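Local coordinates for uncharacterized protein (Bacteroides uniformis, PDB 4JPQ) that is of unknown function but belongs to carbohydrate-binding family 9 and may therefore bind carbohydrate, at residues Ala75-Asp80 with Ala110-Ile115. Numbering follows the deposited sequence.
With SO4 (sulfate ion), chain D.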
loop_
_atom_site.group_PDB
_atom_site.type_symbol
_atom_site.label_atom_id
_atom_site.label_comp_id
_atom_site.label_asym_id
_atom_site.label_seq_id
_atom_site.Cartn_x
_atom_site.Cartn_y
_atom_site.Cartn_z
ATOM N N ALA A 75 13.609 2.078 -9.674
ATOM C CA ALA A 75 13.631 0.976 -8.679
ATOM C C ALA A 75 15.062 0.563 -8.358
ATOM O O ALA A 75 15.526 -0.489 -8.766
ATOM C CB ALA A 75 12.820 -0.202 -9.164
ATOM N N VAL A 76 15.772 1.451 -7.674
ATOM C CA VAL A 76 17.164 1.235 -7.293
ATOM C C VAL A 76 17.316 0.276 -6.100
ATOM O O VAL A 76 18.293 -0.477 -6.050
ATOM C CB VAL A 76 17.891 2.597 -7.030
ATOM C CG1 VAL A 76 19.345 2.392 -6.578
ATOM C CG2 VAL A 76 17.838 3.462 -8.292
ATOM N N ALA A 77 16.370 0.306 -5.164
ATOM C CA ALA A 77 16.460 -0.494 -3.931
ATOM C C ALA A 77 16.844 -1.948 -4.197
ATOM O O ALA A 77 16.113 -2.640 -4.876
ATOM C CB ALA A 77 15.154 -0.416 -3.158
ATOM N N SER A 78 18.001 -2.381 -3.696
ATOM C CA SER A 78 18.512 -3.734 -3.992
ATOM C C SER A 78 17.844 -4.878 -3.231
ATOM O O SER A 78 17.927 -6.025 -3.673
ATOM C CB SER A 78 20.036 -3.803 -3.820
ATOM O OG SER A 78 20.401 -3.551 -2.483
ATOM N N GLY A 79 17.221 -4.591 -2.092
ATOM C CA GLY A 79 16.539 -5.630 -1.310
ATOM C C GLY A 79 15.323 -5.134 -0.565
ATOM O O GLY A 79 15.022 -3.937 -0.577
ATOM N N ASP A 80 14.610 -6.077 0.058
ATOM C CA ASP A 80 13.452 -5.756 0.887
ATOM C C ASP A 80 13.943 -4.936 2.066
ATOM O O ASP A 80 15.116 -5.019 2.455
ATOM C CB ASP A 80 12.702 -7.008 1.370
ATOM C CG ASP A 80 11.959 -7.740 0.256
ATOM O OD1 ASP A 80 11.842 -7.238 -0.891
ATOM O OD2 ASP A 80 11.484 -8.852 0.546
ATOM N N ALA A 110 9.267 -2.303 -8.774
ATOM C CA ALA A 110 9.949 -3.577 -9.084
ATOM C C ALA A 110 9.600 -4.723 -8.127
ATOM O O ALA A 110 10.094 -5.835 -8.317
ATOM C CB ALA A 110 11.459 -3.374 -9.132
ATOM N N GLY A 111 8.771 -4.462 -7.113
ATOM C CA GLY A 111 8.364 -5.476 -6.141
ATOM C C GLY A 111 9.121 -5.540 -4.828
ATOM O O GLY A 111 8.777 -6.367 -3.982
ATOM N N ARG A 112 10.160 -4.725 -4.649
ATOM C CA ARG A 112 10.891 -4.675 -3.374
ATOM C C ARG A 112 9.926 -4.077 -2.357
ATOM O O ARG A 112 9.290 -3.042 -2.648
ATOM C CB ARG A 112 12.115 -3.766 -3.438
ATOM C CG ARG A 112 13.206 -4.109 -4.423
ATOM C CD ARG A 112 13.859 -5.466 -4.182
ATOM N NE ARG A 112 13.269 -6.502 -5.031
ATOM C CZ ARG A 112 13.511 -6.660 -6.346
ATOM N NH1 ARG A 112 14.314 -5.829 -7.038
ATOM N NH2 ARG A 112 12.906 -7.653 -6.997
ATOM N N LEU A 113 9.856 -4.694 -1.175
ATOM C CA LEU A 113 8.925 -4.291 -0.110
ATOM C C LEU A 113 9.602 -3.934 1.205
ATOM O O LEU A 113 10.579 -4.566 1.608
ATOM C CB LEU A 113 7.972 -5.449 0.164
ATOM C CG LEU A 113 6.945 -5.429 1.308
ATOM C CD1 LEU A 113 5.837 -4.425 1.048
ATOM C CD2 LEU A 113 6.366 -6.826 1.498
ATOM N N LEU A 114 9.019 -2.944 1.874
ATOM C CA LEU A 114 9.407 -2.492 3.209
ATOM C C LEU A 114 8.168 -2.606 4.098
ATOM O O LEU A 114 7.063 -2.193 3.683
ATOM C CB LEU A 114 9.846 -1.032 3.184
ATOM C CG LEU A 114 9.990 -0.279 4.520
ATOM C CD1 LEU A 114 11.207 -0.759 5.274
ATOM C CD2 LEU A 114 10.072 1.218 4.296
ATOM N N ILE A 115 8.360 -3.158 5.299
ATOM C CA ILE A 115 7.309 -3.232 6.311
ATOM C C ILE A 115 7.894 -2.814 7.651
ATOM O O ILE A 115 8.958 -3.297 8.023
ATOM C CB ILE A 115 6.717 -4.644 6.537
ATOM C CG1 ILE A 115 6.321 -5.331 5.238
ATOM C CG2 ILE A 115 5.480 -4.556 7.443
ATOM C CD1 ILE A 115 5.893 -6.781 5.426
HETATM S S SO4 D . 18.644 -0.261 -0.774
HETATM O O1 SO4 D . 19.432 0.114 0.427
HETATM O O2 SO4 D . 19.484 -0.185 -2.004
HETATM O O3 SO4 D . 18.084 -1.644 -0.628
HETATM O O4 SO4 D . 17.568 0.747 -0.905
HETATM O O HOH W 1 14.329 -2.522 -6.961
#
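R112 and D80 bury the most surface here, and they meet the opposite segment in different ways: R112 lays its aliphatic chain against backbone, while D80 offers its carboxylate to a backbone N-H. The R112 chain, turned aside about both CB-CG and CG-CD, runs beside the 77-79 backbone, with CG 3.3 Å from A77 O and CD 3.9 Å from G79 C. A77 O and D80 OD1 lie round the rim of its guanidinium, close to the plane, yet R112 NE stays 4.4 Å from D80 OD1, too far for a salt bridge. NH1 instead reaches a water through a weak bond; that water donates to A77 O at 2.7 Å and weakly to A75 O, while NH2 bonds to G143 O. In the β-rich fold of this carbohydrate-binding family 9 member, the contact joins the loop after strand 72-75 to the turn leading from strand 102-108 into its antiparallel neighbour, strand 113-118. With CG anti to the carbonyl carbon (chi1 -70°), the D80 carboxylate carbon sits alongside the L113 backbone, and OD1 accepts a hydrogen bond from L113 N at 3.2 Å, nearly straight (173°) and arriving from above the carboxylate plane. OD1 also forms a salt bridge with R137, whose NH1 bonds to G111 O as well. An alanine at D80 would probably leave L113 N without this acceptor and R137 without its carboxylate mate. The backbones draw close here, D80 CA lying 4.9 Å from L113 CA. Farther along, A75 CB meets A110 CB, while O2 of a sulfate, probably a crystallisation additive, accepts a hydrogen bond from S78 N at 3.1 Å.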